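Local coordinates for protein glutathione S-transferase (Bombyx mori, PDB 4E8H) that probably catalyses the conjugation of glutathione to electrophilic substrates, and binds glutathione as a homodimeric glutathione transferase of the delta/epsilon type, at residues 21-26 and 165-170; 28-33 and 76-81; 103-108 and 140-145; 145-148 and 152-155. All blocks are in the same frame, centred on the assembly; numbering follows the deposited sequence.

Contact 1 of 4, residues 21-26 and 165-170; sequences VMMTAR and IVVTIT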
loop_
_atom_site.group_PDB
_atom_site.type_symbol
_atom_site.label_atom_id
_atom_site.label_comp_id
_atom_site.label_asym_id
_atom_site.label_seq_id
_atom_site.Cartn_x
_atom_site.Cartn_y
_atom_site.Cartn_z
ATOM N N VAL B 21 -6.897 -4.981 11.639
ATOM C CA VAL B 21 -6.624 -6.417 11.699
ATOM C C VAL B 21 -7.608 -7.131 12.632
ATOM O O VAL B 21 -8.172 -8.165 12.265
ATOM C CB VAL B 21 -5.161 -6.722 12.127
ATOM C CG1 VAL B 21 -4.958 -8.221 12.347
ATOM C CG2 VAL B 21 -4.176 -6.206 11.088
ATOM N N MET B 22 -7.817 -6.565 13.821
ATOM C CA MET B 22 -8.663 -7.183 14.849
ATOM C C MET B 22 -10.112 -7.358 14.396
ATOM O O MET B 22 -10.726 -8.389 14.669
ATOM C CB MET B 22 -8.597 -6.393 16.163
ATOM C CG MET B 22 -7.262 -6.514 16.892
ATOM S SD MET B 22 -6.976 -5.198 18.095
ATOM C CE MET B 22 -7.876 -5.824 19.509
ATOM N N MET B 23 -10.648 -6.355 13.704
ATOM C CA MET B 23 -12.001 -6.440 13.154
ATOM C C MET B 23 -12.088 -7.416 11.978
ATOM O O MET B 23 -13.106 -8.088 11.813
ATOM C CB MET B 23 -12.526 -5.059 12.745
ATOM C CG MET B 23 -12.939 -4.172 13.918
ATOM S SD MET B 23 -13.817 -2.667 13.430
ATOM C CE MET B 23 -12.540 -1.771 12.549
ATOM N N THR B 24 -11.032 -7.494 11.169
ATOM C CA THR B 24 -10.988 -8.460 10.066
ATOM C C THR B 24 -11.033 -9.890 10.605
ATOM O O THR B 24 -11.762 -10.731 10.076
ATOM C CB THR B 24 -9.749 -8.267 9.161
ATOM O OG1 THR B 24 -9.768 -6.947 8.609
ATOM C CG2 THR B 24 -9.744 -9.278 8.014
ATOM N N ALA B 25 -10.266 -10.148 11.663
ATOM C CA ALA B 25 -10.242 -11.459 12.316
ATOM C C ALA B 25 -11.592 -11.847 12.923
ATOM O O ALA B 25 -11.973 -13.020 12.886
ATOM C CB ALA B 25 -9.152 -11.504 13.375
ATOM N N ARG B 26 -12.307 -10.870 13.480
ATOM C CA ARG B 26 -13.637 -11.120 14.038
ATOM C C ARG B 26 -14.638 -11.525 12.957
ATOM O O ARG B 26 -15.381 -12.494 13.132
ATOM C CB ARG B 26 -14.147 -9.904 14.819
ATOM C CG ARG B 26 -13.425 -9.663 16.143
ATOM C CD ARG B 26 -13.834 -10.672 17.209
ATOM N NE ARG B 26 -15.216 -10.474 17.640
ATOM C CZ ARG B 26 -15.583 -9.697 18.655
ATOM N NH1 ARG B 26 -14.673 -9.037 19.364
ATOM N NH2 ARG B 26 -16.867 -9.581 18.966
ATOM N N ILE B 165 -10.414 1.339 6.012
ATOM C CA ILE B 165 -10.835 2.721 5.785
ATOM C C ILE B 165 -11.732 3.224 6.931
ATOM O O ILE B 165 -11.577 4.361 7.386
ATOM C CB ILE B 165 -11.496 2.896 4.381
ATOM C CG1 ILE B 165 -10.423 2.809 3.285
ATOM C CG2 ILE B 165 -12.258 4.221 4.285
ATOM C CD1 ILE B 165 -10.959 2.627 1.865
ATOM N N VAL B 166 -12.635 2.366 7.411
ATOM C CA VAL B 166 -13.571 2.741 8.482
ATOM C C VAL B 166 -12.874 3.122 9.800
ATOM O O VAL B 166 -13.408 3.921 10.571
ATOM C CB VAL B 166 -14.697 1.675 8.702
ATOM C CG1 VAL B 166 -14.277 0.596 9.697
ATOM C CG2 VAL B 166 -15.993 2.342 9.153
ATOM N N VAL B 167 -11.688 2.562 10.044
ATOM C CA VAL B 167 -10.896 2.924 11.223
ATOM C C VAL B 167 -10.595 4.428 11.225
ATOM O O VAL B 167 -10.748 5.099 12.250
ATOM C CB VAL B 167 -9.581 2.099 11.320
ATOM C CG1 VAL B 167 -8.700 2.612 12.454
ATOM C CG2 VAL B 167 -9.889 0.620 11.527
ATOM N N THR B 168 -10.193 4.944 10.065
ATOM C CA THR B 168 -9.863 6.357 9.894
ATOM C C THR B 168 -11.086 7.252 10.072
ATOM O O THR B 168 -11.005 8.316 10.697
ATOM C CB THR B 168 -9.198 6.595 8.518
ATOM O OG1 THR B 168 -7.904 5.985 8.516
ATOM C CG2 THR B 168 -9.039 8.085 8.216
ATOM N N ILE B 169 -12.213 6.811 9.526
ATOM C CA ILE B 169 -13.463 7.551 9.636
ATOM C C ILE B 169 -13.955 7.526 11.084
ATOM O O ILE B 169 -14.456 8.536 11.587
ATOM C CB ILE B 169 -14.529 7.033 8.627
ATOM C CG1 ILE B 169 -13.989 7.095 7.185
ATOM C CG2 ILE B 169 -15.839 7.812 8.748
ATOM C CD1 ILE B 169 -13.471 8.471 6.732
ATOM N N THR B 170 -13.780 6.389 11.758
ATOM C CA THR B 170 -14.074 6.290 13.189
ATOM C C THR B 170 -13.219 7.275 13.995
ATOM O O THR B 170 -13.739 7.969 14.874
ATOM C CB THR B 170 -13.891 4.849 13.726
ATOM O OG1 THR B 170 -14.752 3.956 13.005
ATOM C CG2 THR B 170 -14.237 4.766 15.215
#
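M23 reaches across from helix 16-27 and lays its terminal methyl against two neighbouring valines of helix 160-174. CE sits 3.7 Å from V167 CG2 and 4.1 Å from V166 CG1, so a single methyl group touches both branched side chains. The sulfur chain meets V166 at about a right angle, while it runs past V167 on a slant. Its reach comes from a long, mostly extended arm: CG lies anti to the carbonyl carbon, chi2 is close to trans at -170°, and the bend falls only at the last torsion (chi3 -66°), which turns CE toward the valines. That length is needed, because the nearest CA atoms, those of M23 and V167, stand 9.6 Å apart.

The contact joins the thioredoxin-like N-terminal domain to the all-helical C-terminal domain close to the centre of the chain. Helix 201-213 flanks it: D205 touches both M23 and V167, and D205 OD2 and Y201 OH are hydrogen-bonding partners of T170 OG1. Behind V166 stand W188 and F189 of helix 183-196. The V167 side chain is about 8 Å from those of S71 and R72, which bind glutathione. All three touching side chains are buried and apolar, the shared surface is a small 84 Å², and its closest approaches are all between methyl groups; the interface here is therefore held by dispersion and exclusion of water, with polar pairing left to its margin.

Contact 2 of 4, residues 28-33 and 76-81; sequences LELDLH and TYLVNA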
loop_
_atom_site.group_PDB
_atom_site.type_symbol
_atom_site.label_atom_id
_atom_site.label_comp_id
_atom_site.label_asym_id
_atom_site.label_seq_id
_atom_site.Cartn_x
_atom_site.Cartn_y
_atom_site.Cartn_z
ATOM N N LEU B 28 -14.014 -12.902 10.175
ATOM C CA LEU B 28 -13.611 -14.233 9.721
ATOM C C LEU B 28 -13.749 -15.284 10.822
ATOM O O LEU B 28 -13.519 -16.473 10.582
ATOM C CB LEU B 28 -12.168 -14.207 9.206
ATOM C CG LEU B 28 -11.877 -13.398 7.939
ATOM C CD1 LEU B 28 -10.387 -13.162 7.793
ATOM C CD2 LEU B 28 -12.441 -14.076 6.694
ATOM N N GLU B 29 -14.112 -14.831 12.022
ATOM C CA GLU B 29 -14.333 -15.698 13.190
ATOM C C GLU B 29 -13.071 -16.454 13.622
ATOM O O GLU B 29 -13.112 -17.646 13.944
ATOM C CB GLU B 29 -15.531 -16.637 12.963
ATOM C CG GLU B 29 -16.833 -15.895 12.660
ATOM C CD GLU B 29 -17.997 -16.816 12.335
ATOM O OE1 GLU B 29 -17.779 -17.878 11.713
ATOM O OE2 GLU B 29 -19.140 -16.466 12.694
ATOM N N LEU B 30 -11.951 -15.734 13.625
ATOM C CA LEU B 30 -10.677 -16.249 14.110
ATOM C C LEU B 30 -10.378 -15.596 15.451
ATOM O O LEU B 30 -10.424 -14.368 15.563
ATOM C CB LEU B 30 -9.551 -15.922 13.119
ATOM C CG LEU B 30 -9.656 -16.405 11.668
ATOM C CD1 LEU B 30 -8.686 -15.646 10.771
ATOM C CD2 LEU B 30 -9.411 -17.904 11.567
ATOM N N ASP B 31 -10.087 -16.399 16.470
ATOM C CA ASP B 31 -9.648 -15.824 17.736
ATOM C C ASP B 31 -8.180 -15.465 17.641
ATOM O O ASP B 31 -7.355 -16.267 17.192
ATOM C CB ASP B 31 -9.891 -16.752 18.931
ATOM C CG ASP B 31 -9.629 -16.059 20.273
ATOM O OD1 ASP B 31 -9.130 -16.714 21.210
ATOM O OD2 ASP B 31 -9.914 -14.850 20.393
ATOM N N LEU B 32 -7.868 -14.242 18.045
ATOM C CA LEU B 32 -6.492 -13.807 18.124
ATOM C C LEU B 32 -6.071 -13.837 19.575
ATOM O O LEU B 32 -6.822 -13.411 20.460
ATOM C CB LEU B 32 -6.324 -12.394 17.556
ATOM C CG LEU B 32 -6.629 -12.133 16.077
ATOM C CD1 LEU B 32 -6.374 -10.670 15.744
ATOM C CD2 LEU B 32 -5.822 -13.038 15.149
ATOM N N HIS B 33 -4.882 -14.368 19.820
ATOM C CA HIS B 33 -4.254 -14.211 21.115
ATOM C C HIS B 33 -3.440 -12.927 21.079
ATOM O O HIS B 33 -2.367 -12.855 20.471
ATOM C CB HIS B 33 -3.448 -15.456 21.496
ATOM C CG HIS B 33 -4.302 -16.579 22.001
ATOM N ND1 HIS B 33 -3.795 -17.654 22.701
ATOM C CD2 HIS B 33 -5.641 -16.775 21.931
ATOM C CE1 HIS B 33 -4.782 -18.473 23.020
ATOM N NE2 HIS B 33 -5.912 -17.962 22.567
ATOM N N THR B 76 -5.478 -9.299 4.156
ATOM C CA THR B 76 -5.672 -10.078 2.940
ATOM C C THR B 76 -5.212 -11.526 3.120
ATOM O O THR B 76 -5.852 -12.447 2.603
ATOM C CB THR B 76 -4.987 -9.432 1.713
ATOM O OG1 THR B 76 -3.597 -9.221 1.985
ATOM C CG2 THR B 76 -5.644 -8.097 1.372
ATOM N N TYR B 77 -4.123 -11.722 3.867
ATOM C CA TYR B 77 -3.649 -13.070 4.207
ATOM C C TYR B 77 -4.684 -13.886 4.984
ATOM O O TYR B 77 -4.885 -15.068 4.694
ATOM C CB TYR B 77 -2.329 -13.032 4.992
ATOM C CG TYR B 77 -1.962 -14.371 5.609
ATOM C CD1 TYR B 77 -1.572 -15.446 4.808
ATOM C CD2 TYR B 77 -2.026 -14.571 6.991
ATOM C CE1 TYR B 77 -1.248 -16.683 5.364
ATOM C CE2 TYR B 77 -1.703 -15.808 7.558
ATOM C CZ TYR B 77 -1.313 -16.856 6.738
ATOM O OH TYR B 77 -0.988 -18.077 7.287
ATOM N N LEU B 78 -5.325 -13.265 5.973
ATOM C CA LEU B 78 -6.322 -13.964 6.781
ATOM C C LEU B 78 -7.496 -14.440 5.923
ATOM O O LEU B 78 -8.007 -15.544 6.125
ATOM C CB LEU B 78 -6.797 -13.104 7.960
ATOM C CG LEU B 78 -5.767 -12.682 9.020
ATOM C CD1 LEU B 78 -6.422 -11.829 10.099
ATOM C CD2 LEU B 78 -5.048 -13.875 9.647
ATOM N N VAL B 79 -7.898 -13.621 4.951
ATOM C CA VAL B 79 -8.942 -14.034 4.011
ATOM C C VAL B 79 -8.447 -15.121 3.040
ATOM O O VAL B 79 -9.119 -16.141 2.875
ATOM C CB VAL B 79 -9.579 -12.837 3.251
ATOM C CG1 VAL B 79 -10.730 -13.315 2.361
ATOM C CG2 VAL B 79 -10.088 -11.786 4.232
ATOM N N ASN B 80 -7.281 -14.916 2.419
ATOM C CA ASN B 80 -6.716 -15.906 1.485
ATOM C C ASN B 80 -6.535 -17.286 2.111
ATOM O O ASN B 80 -6.824 -18.304 1.480
ATOM C CB ASN B 80 -5.370 -15.439 0.906
ATOM C CG ASN B 80 -5.510 -14.283 -0.072
ATOM O OD1 ASN B 80 -6.575 -14.057 -0.651
ATOM N ND2 ASN B 80 -4.421 -13.546 -0.264
ATOM N N ALA B 81 -6.061 -17.309 3.354
ATOM C CA ALA B 81 -5.755 -18.560 4.039
ATOM C C ALA B 81 -6.928 -19.168 4.807
ATOM O O ALA B 81 -7.047 -20.394 4.873
ATOM C CB ALA B 81 -4.556 -18.379 4.964
#
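L28 CD1 lies 3.6 Å from L78 CB and 3.8 Å from V79 CG2, with its methyl pressed against the backbone where these two residues join. L28 meets V79 at about a right angle, and its other methyl, CD2, also comes within 4.1 Å of V79 CG2. One leucine end thus straddles the valine branch that stands anti to its own carbonyl carbon. L30 adds a lighter touch, CD1 to L78 CD2 at 4.2 Å, so that L78 is met near its root by one leucine and at its end by the other.

The backbone of 28-33 brings L28 and L30 to the same helix. Helix 16-27 finishes in a Schellman motif, in which E29 takes a positive phi (62°) and two bonds run back into the last turn; the chain turns there out of the helix, and E29 is exposed while the leucines before and after it turn inward. On the other side the regular turns of helix 71-82 present L78 and V79 as adjacent side chains.

Farther out, L78 also rests on I7 of strand 7-11 and M61 of strand 60-63, and V79 on Y89. Y77 OH is hydrogen-bonded to D63 and to R94 of the second subunit. The contact therefore lies on one face of the thioredoxin-like sheet, where the link from helix 16-27 into edge strand 32-36 packs against helix 71-82, whose far side meets the other subunit.

Contact 3 of 4, residues 103-108 and 140-145; sequences LNFDLG and LGWLNT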
loop_
_atom_site.group_PDB
_atom_site.type_symbol
_atom_site.label_atom_id
_atom_site.label_comp_id
_atom_site.label_asym_id
_atom_site.label_seq_id
_atom_site.Cartn_x
_atom_site.Cartn_y
_atom_site.Cartn_z
ATOM N N LEU B 103 -7.112 -0.383 -1.095
ATOM C CA LEU B 103 -6.120 -0.634 -0.044
ATOM C C LEU B 103 -4.871 0.238 -0.205
ATOM O O LEU B 103 -4.357 0.771 0.781
ATOM C CB LEU B 103 -5.744 -2.121 0.019
ATOM C CG LEU B 103 -6.788 -3.087 0.595
ATOM C CD1 LEU B 103 -6.409 -4.534 0.305
ATOM C CD2 LEU B 103 -6.991 -2.874 2.094
ATOM N N ASN B 104 -4.393 0.376 -1.442
ATOM C CA ASN B 104 -3.299 1.296 -1.759
ATOM C C ASN B 104 -3.705 2.763 -1.571
ATOM O O ASN B 104 -2.897 3.580 -1.117
ATOM C CB ASN B 104 -2.759 1.052 -3.174
ATOM C CG ASN B 104 -1.787 -0.122 -3.245
ATOM O OD1 ASN B 104 -0.672 0.014 -3.749
ATOM N ND2 ASN B 104 -2.206 -1.279 -2.740
ATOM N N PHE B 105 -4.954 3.086 -1.913
ATOM C CA PHE B 105 -5.527 4.402 -1.614
ATOM C C PHE B 105 -5.468 4.668 -0.112
ATOM O O PHE B 105 -5.014 5.726 0.318
ATOM C CB PHE B 105 -6.976 4.495 -2.117
ATOM C CG PHE B 105 -7.705 5.745 -1.680
ATOM C CD1 PHE B 105 -7.479 6.964 -2.316
ATOM C CD2 PHE B 105 -8.632 5.696 -0.640
ATOM C CE1 PHE B 105 -8.157 8.116 -1.914
ATOM C CE2 PHE B 105 -9.315 6.842 -0.233
ATOM C CZ PHE B 105 -9.078 8.054 -0.870
ATOM N N ASP B 106 -5.921 3.695 0.676
ATOM C CA ASP B 106 -5.938 3.830 2.126
ATOM C C ASP B 106 -4.533 4.070 2.678
ATOM O O ASP B 106 -4.323 5.014 3.435
ATOM C CB ASP B 106 -6.587 2.607 2.784
ATOM C CG ASP B 106 -6.770 2.774 4.286
ATOM O OD1 ASP B 106 -7.302 3.821 4.719
ATOM O OD2 ASP B 106 -6.386 1.850 5.034
ATOM N N LEU B 107 -3.574 3.236 2.284
ATOM C CA LEU B 107 -2.207 3.372 2.782
ATOM C C LEU B 107 -1.505 4.635 2.272
ATOM O O LEU B 107 -0.988 5.427 3.063
ATOM C CB LEU B 107 -1.367 2.126 2.457
ATOM C CG LEU B 107 0.127 2.157 2.820
ATOM C CD1 LEU B 107 0.363 2.520 4.291
ATOM C CD2 LEU B 107 0.791 0.827 2.492
ATOM N N GLY B 108 -1.488 4.812 0.955
ATOM C CA GLY B 108 -0.690 5.869 0.339
ATOM C C GLY B 108 -1.333 7.242 0.271
ATOM O O GLY B 108 -0.651 8.227 -0.011
ATOM N N LEU B 140 -10.902 12.938 1.312
ATOM C CA LEU B 140 -12.284 12.647 1.703
ATOM C C LEU B 140 -13.260 12.869 0.545
ATOM O O LEU B 140 -14.227 12.124 0.399
ATOM C CB LEU B 140 -12.712 13.463 2.932
ATOM C CG LEU B 140 -12.232 13.048 4.333
ATOM C CD1 LEU B 140 -12.872 13.939 5.389
ATOM C CD2 LEU B 140 -12.528 11.577 4.641
ATOM N N GLY B 141 -12.999 13.891 -0.271
ATOM C CA GLY B 141 -13.782 14.142 -1.485
ATOM C C GLY B 141 -13.670 12.996 -2.475
ATOM O O GLY B 141 -14.672 12.573 -3.060
ATOM N N TRP B 142 -12.447 12.495 -2.655
ATOM C CA TRP B 142 -12.204 11.312 -3.480
ATOM C C TRP B 142 -12.926 10.068 -2.950
ATOM O O TRP B 142 -13.565 9.351 -3.723
ATOM C CB TRP B 142 -10.705 11.028 -3.616
ATOM C CG TRP B 142 -9.930 12.058 -4.394
ATOM C CD1 TRP B 142 -10.393 12.852 -5.408
ATOM C CD2 TRP B 142 -8.538 12.376 -4.243
ATOM N NE1 TRP B 142 -9.384 13.656 -5.880
ATOM C CE2 TRP B 142 -8.235 13.382 -5.187
ATOM C CE3 TRP B 142 -7.522 11.912 -3.396
ATOM C CZ2 TRP B 142 -6.953 13.935 -5.309
ATOM C CZ3 TRP B 142 -6.247 12.461 -3.518
ATOM C CH2 TRP B 142 -5.977 13.463 -4.468
ATOM N N LEU B 143 -12.823 9.813 -1.645
ATOM C CA LEU B 143 -13.534 8.688 -1.027
ATOM C C LEU B 143 -15.043 8.811 -1.229
ATOM O O LEU B 143 -15.715 7.826 -1.558
ATOM C CB LEU B 143 -13.201 8.561 0.465
ATOM C CG LEU B 143 -13.912 7.468 1.279
ATOM C CD1 LEU B 143 -13.613 6.056 0.765
ATOM C CD2 LEU B 143 -13.545 7.587 2.749
ATOM N N ASN B 144 -15.565 10.021 -1.037
ATOM C CA ASN B 144 -16.976 10.289 -1.293
ATOM C C ASN B 144 -17.360 9.955 -2.736
ATOM O O ASN B 144 -18.427 9.390 -2.984
ATOM C CB ASN B 144 -17.334 11.741 -0.970
ATOM C CG ASN B 144 -18.831 11.960 -0.893
ATOM O OD1 ASN B 144 -19.484 11.537 0.062
ATOM N ND2 ASN B 144 -19.387 12.618 -1.903
ATOM N N THR B 145 -16.480 10.296 -3.675
ATOM C CA THR B 145 -16.681 9.984 -5.091
ATOM C C THR B 145 -16.611 8.477 -5.358
ATOM O O THR B 145 -17.405 7.953 -6.140
ATOM C CB THR B 145 -15.685 10.760 -5.989
ATOM O OG1 THR B 145 -15.838 12.163 -5.751
ATOM C CG2 THR B 145 -15.929 10.482 -7.475
#
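The F105 ring meets the W142 indole at its edge: W142 CE3 lies near the plane of the phenyl ring, 4.1 Å from F105 CE1. Seen from the indole, the same approach is oblique, and the two side chains slant across each other without stacking. L143 comes to the far end of the phenyl group, its N 4.2 Å from F105 CZ and its CB 4.3 Å from F105 CE2. One face of F105 receives the edge of F146, whose CE2 stands over the middle of the ring in a T-shaped arrangement.

F105 projects with CG anti to the backbone N (chi1 172°), and this carries the ring across to helix 130-146, where the closest CA atoms, those of F105 and L143, are 9.1 Å apart. In W142, with CG anti to the carbonyl carbon, chi2 (-29°) turns the six-membered part of the indole, through CE3, toward F105. The two helices belong to the helical C-terminal domain of the glutathione transferase fold, where the long helix 93-124 packs against helix 130-146 as well as against the other subunit. Q55 of the second subunit packs on F105 and P54 of the same subunit on W142, so the pair takes part in the dimer interface.

One residue after F105, D106 faces elsewhere and forms a salt bridge with R72, a glutathione-binding residue, while also bonding to T164. At the other end, T145 OG1 donates to G141 O over 3.0 Å, tilted 31° from the carbonyl plane; the backbone N of T145 reaches the same oxygen from the opposite face.

Contact 4 of 4, residues 145-148 and 152-155; sequences TFLD and FVAG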
loop_
_atom_site.group_PDB
_atom_site.type_symbol
_atom_site.label_atom_id
_atom_site.label_comp_id
_atom_site.label_asym_id
_atom_site.label_seq_id
_atom_site.Cartn_x
_atom_site.Cartn_y
_atom_site.Cartn_z
ATOM N N THR B 145 -16.480 10.296 -3.675
ATOM C CA THR B 145 -16.681 9.984 -5.091
ATOM C C THR B 145 -16.611 8.477 -5.358
ATOM O O THR B 145 -17.405 7.953 -6.140
ATOM C CB THR B 145 -15.685 10.760 -5.989
ATOM O OG1 THR B 145 -15.838 12.163 -5.751
ATOM C CG2 THR B 145 -15.929 10.482 -7.475
ATOM N N PHE B 146 -15.678 7.784 -4.700
ATOM C CA PHE B 146 -15.559 6.326 -4.846
ATOM C C PHE B 146 -16.871 5.640 -4.479
ATOM O O PHE B 146 -17.215 4.598 -5.038
ATOM C CB PHE B 146 -14.428 5.743 -3.979
ATOM C CG PHE B 146 -13.040 6.220 -4.346
ATOM C CD1 PHE B 146 -12.784 6.869 -5.553
ATOM C CD2 PHE B 146 -11.976 5.984 -3.479
ATOM C CE1 PHE B 146 -11.498 7.302 -5.874
ATOM C CE2 PHE B 146 -10.688 6.405 -3.794
ATOM C CZ PHE B 146 -10.448 7.065 -4.993
ATOM N N LEU B 147 -17.599 6.243 -3.541
ATOM C CA LEU B 147 -18.850 5.684 -3.040
ATOM C C LEU B 147 -20.096 6.104 -3.834
ATOM O O LEU B 147 -21.219 5.752 -3.457
ATOM C CB LEU B 147 -19.007 6.005 -1.548
ATOM C CG LEU B 147 -17.994 5.326 -0.620
ATOM C CD1 LEU B 147 -17.848 6.069 0.699
ATOM C CD2 LEU B 147 -18.347 3.861 -0.394
ATOM N N ASP B 148 -19.900 6.835 -4.931
ATOM C CA ASP B 148 -21.006 7.195 -5.824
ATOM C C ASP B 148 -21.564 5.947 -6.507
ATOM O O ASP B 148 -20.917 5.363 -7.382
ATOM C CB ASP B 148 -20.565 8.224 -6.872
ATOM C CG ASP B 148 -21.673 8.572 -7.857
ATOM O OD1 ASP B 148 -22.600 9.320 -7.477
ATOM O OD2 ASP B 148 -21.612 8.105 -9.015
ATOM N N PHE B 152 -20.548 -0.032 -0.881
ATOM C CA PHE B 152 -19.253 -0.224 -0.226
ATOM C C PHE B 152 -18.125 0.239 -1.145
ATOM O O PHE B 152 -18.349 0.436 -2.340
ATOM C CB PHE B 152 -19.083 -1.684 0.213
ATOM C CG PHE B 152 -20.071 -2.108 1.268
ATOM C CD1 PHE B 152 -19.897 -1.722 2.595
ATOM C CD2 PHE B 152 -21.185 -2.871 0.932
ATOM C CE1 PHE B 152 -20.812 -2.098 3.574
ATOM C CE2 PHE B 152 -22.107 -3.255 1.908
ATOM C CZ PHE B 152 -21.918 -2.868 3.231
ATOM N N VAL B 153 -16.925 0.421 -0.595
ATOM C CA VAL B 153 -15.841 1.079 -1.343
ATOM C C VAL B 153 -15.449 0.385 -2.651
ATOM O O VAL B 153 -15.072 1.052 -3.613
ATOM C CB VAL B 153 -14.576 1.365 -0.475
ATOM C CG1 VAL B 153 -14.902 2.347 0.646
ATOM C CG2 VAL B 153 -13.969 0.077 0.079
ATOM N N ALA B 154 -15.559 -0.941 -2.689
ATOM C CA ALA B 154 -15.138 -1.706 -3.861
ATOM C C ALA B 154 -16.291 -2.284 -4.686
ATOM O O ALA B 154 -16.055 -2.924 -5.713
ATOM C CB ALA B 154 -14.170 -2.808 -3.453
ATOM N N GLY B 155 -17.527 -2.057 -4.248
ATOM C CA GLY B 155 -18.694 -2.571 -4.962
ATOM C C GLY B 155 -19.881 -2.894 -4.073
ATOM O O GLY B 155 -20.194 -2.143 -3.149
#
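L147 does nearly all the close touching: its CD2 is 3.7 Å from both F152 C and V153 N, and 3.9 Å from V153 CG1. The methyl therefore lies against the peptide joining F152 to V153 as well as against a side-chain branch. With CG anti to the carbonyl carbon (chi1 -67°) and chi2 near trans, the end of the leucine comes closer to 152-155 than its first bond suggests.

Elsewhere the fit is looser. F146 starts toward the turn but its ring leads away, to a cation-pi contact with R102, and its side chain stays 4.7 Å from 152-155. Just after L147 the chain runs out to solvent at D148. F152 through G155 form a type I beta turn, and G155 has backbone angles (phi 149°) that suit glycine.

Polar groups of the turn are met from outside: V153 N bonds to D162, and V153 O to the same R102, so one arginine holds both sides. The turn belongs to the loop that links helix 130-146 to helix 160-174, and V153 packs on A161 and I165 of the latter. L147 and F152 face helix 183-196, through W188 and R191 among others, while A154 lies on helix 93-124.

In the fold
All four contacts are largely buried and apolar, although W142 of contact 3 is partly exposed. Their depths differ: contact 1, centred about 4 Å from the chain centre, joins the two domains, whereas contact 2 (about 14 Å) belongs to the N-terminal domain and contacts 3 (about 13 Å) and 4 (about 17 Å) to the C-terminal one. Contacts 3 and 4 share T145 and helix 130-146, and the F105-F146 stack bridges them. I165 of contact 1 reaches both, through L143 and V153. A25 O makes a probable hydrogen bond to L30 N, tying contact 1 to contact 2. Aliphatic methyls serve contacts 1, 2 and 4; aromatic rings dominate contact 3. Contacts 2, 3 and 4 also touch the second subunit; contact 1 does not.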